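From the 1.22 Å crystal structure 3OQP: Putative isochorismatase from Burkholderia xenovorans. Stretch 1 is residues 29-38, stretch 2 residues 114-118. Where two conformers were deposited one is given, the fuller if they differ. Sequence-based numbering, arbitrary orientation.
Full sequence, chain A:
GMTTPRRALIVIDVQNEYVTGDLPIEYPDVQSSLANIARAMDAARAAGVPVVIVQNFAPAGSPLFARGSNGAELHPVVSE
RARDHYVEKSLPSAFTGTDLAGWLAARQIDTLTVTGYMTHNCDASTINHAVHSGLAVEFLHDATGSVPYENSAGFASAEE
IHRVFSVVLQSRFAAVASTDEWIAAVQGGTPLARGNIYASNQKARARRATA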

# COMPACT_ATOMS: atom_id res chain seq x y z
N ASP A 29 -0.02 12.65 16.72
CA ASP A 29 0.37 14.05 16.87
C ASP A 29 1.76 14.29 16.27
O ASP A 29 2.71 13.58 16.57
CB ASP A 29 0.38 14.39 18.35
CG ASP A 29 0.74 15.84 18.60
OD1 ASP A 29 -0.16 16.71 18.57
OD2 ASP A 29 1.92 16.09 18.85
N VAL A 30 1.90 15.36 15.51
CA VAL A 30 3.11 15.53 14.78
C VAL A 30 4.29 15.88 15.66
O VAL A 30 5.43 15.54 15.35
CB VAL A 30 2.94 16.54 13.62
CG1 VAL A 30 2.82 17.97 14.16
CG2 VAL A 30 4.09 16.36 12.60
N GLN A 31 4.07 16.60 16.74
CA GLN A 31 5.19 16.86 17.63
C GLN A 31 5.70 15.61 18.28
O GLN A 31 6.90 15.45 18.49
CB GLN A 31 4.85 17.94 18.64
CG GLN A 31 4.57 19.32 18.03
CD GLN A 31 5.76 19.87 17.24
OE1 GLN A 31 6.90 19.71 17.63
NE2 GLN A 31 5.48 20.47 16.08
N SER A 32 4.81 14.68 18.56
CA SER A 32 5.21 13.40 19.18
C SER A 32 5.99 12.51 18.19
O SER A 32 6.89 11.75 18.56
CB SER A 32 4.02 12.59 19.74
OG SER A 32 3.23 11.92 18.74
N SER A 33 5.55 12.51 16.95
CA SER A 33 6.32 11.73 15.94
C SER A 33 7.64 12.37 15.57
O SER A 33 8.62 11.66 15.40
CB SER A 33 5.47 11.38 14.73
OG SER A 33 4.99 12.54 14.06
N LEU A 34 7.68 13.70 15.49
CA LEU A 34 8.97 14.36 15.24
C LEU A 34 9.97 14.00 16.32
O LEU A 34 11.14 13.70 16.01
CB LEU A 34 8.83 15.88 15.15
CG LEU A 34 8.20 16.41 13.88
CD1 LEU A 34 7.78 17.86 14.06
CD2 LEU A 34 9.15 16.29 12.67
N ALA A 35 9.52 14.01 17.58
CA ALA A 35 10.41 13.68 18.68
C ALA A 35 10.92 12.23 18.59
O ALA A 35 12.08 11.96 18.88
CB ALA A 35 9.73 13.94 20.02
N ASN A 36 10.05 11.33 18.15
CA ASN A 36 10.46 9.94 18.04
C ASN A 36 11.37 9.66 16.89
O ASN A 36 12.27 8.85 16.96
CB ASN A 36 9.22 9.05 17.99
CG ASN A 36 8.57 8.89 19.33
OD1 ASN A 36 9.25 8.99 20.37
ND2 ASN A 36 7.27 8.75 19.34
N ILE A 37 11.17 10.39 15.80
CA ILE A 37 12.08 10.38 14.62
C ILE A 37 13.47 10.76 15.13
O ILE A 37 14.47 10.10 14.79
CB ILE A 37 11.62 11.31 13.45
CG1 ILE A 37 10.39 10.70 12.75
CG2 ILE A 37 12.69 11.54 12.39
CD1 ILE A 37 9.51 11.66 11.99
N ALA A 38 13.55 11.85 15.89
CA ALA A 38 14.85 12.33 16.38
C ALA A 38 15.50 11.27 17.28
O ALA A 38 16.68 11.06 17.23
CB ALA A 38 14.68 13.65 17.14
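Stretch 2, residues 114-118: VTGYM

Stretch 2 lies against one side of the helix that begins at Val 30 and continues past Ala 38, a contact that buries 232 Å² in all and rests mainly on Tyr 117, Ile 37 and Thr 115. Residues 114-115 are extended strand; at Gly 116 (phi/psi 100/-165) the chain turns a corner, and a cis peptide bond links Tyr 117 to Met 118, a selenomethionine. The backbones come nearest at Ile 37 and Thr 115, whose CA atoms are 6.6 Å apart. From there the chain runs back roughly opposite to the helix, to Tyr 117, whose CA-to-CB bond points sideways, but its m rotamer (chi1 -50°) brings the phenol end to the helix. Tyr 117 OH donates a hydrogen bond of 2.7 Å to Ser 33 OG, which lies at the ring edge, near its plane. Around this polar link the packing is apolar: Val 30 CG2 is 4.1 Å and Ile 37 CD1 3.9 Å from Tyr 117 CZ, both oblique to the ring, while Leu 34 CD2 meets the edge 4.5 Å from Tyr 117 CE2. One turn beyond Ser 33, Ile 37 points toward stretch 2 and spans three residues of it, since beyond the tyrosine its CG1 lies 4.3 Å from Thr 115 CB and its CD1 4.2 Å from Gly 116 CA.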

# COMPACT_ATOMS: atom_id res chain seq x y z
N VAL A 114 11.48 1.90 8.79
CA VAL A 114 10.82 3.05 8.17
C VAL A 114 10.25 3.99 9.23
O VAL A 114 9.50 3.59 10.16
CB VAL A 114 9.71 2.57 7.25
CG1 VAL A 114 8.88 3.74 6.69
CG2 VAL A 114 10.32 1.76 6.12
N THR A 115 10.59 5.26 9.07
CA THR A 115 10.03 6.38 9.79
C THR A 115 9.74 7.50 8.76
O THR A 115 10.23 7.48 7.61
CB THR A 115 11.02 6.92 10.87
OG1 THR A 115 12.19 7.46 10.22
CG2 THR A 115 11.35 5.84 11.89
N GLY A 116 8.99 8.47 9.21
CA GLY A 116 8.64 9.61 8.41
C GLY A 116 7.24 9.49 7.83
O GLY A 116 6.41 8.72 8.30
N TYR A 117 6.98 10.33 6.85
CA TYR A 117 5.64 10.62 6.38
C TYR A 117 5.49 10.47 4.87
O TYR A 117 6.44 10.70 4.12
CB TYR A 117 5.29 12.09 6.72
CG TYR A 117 5.56 12.49 8.16
CD1 TYR A 117 4.97 11.85 9.23
CD2 TYR A 117 6.49 13.48 8.44
CE1 TYR A 117 5.27 12.24 10.56
CE2 TYR A 117 6.77 13.90 9.74
CZ TYR A 117 6.16 13.26 10.81
OH TYR A 117 6.52 13.66 12.10
N MSE A 118 4.28 10.18 4.37
CA MSE A 118 3.12 9.79 5.15
C MSE A 118 3.03 8.27 5.21
O MSE A 118 3.38 7.55 4.28
CB MSE A 118 1.83 10.26 4.54
CG MSE A 118 1.80 11.77 4.51
SE MSE A 118 0.18 12.55 3.60
CE MSE A 118 0.71 12.21 1.89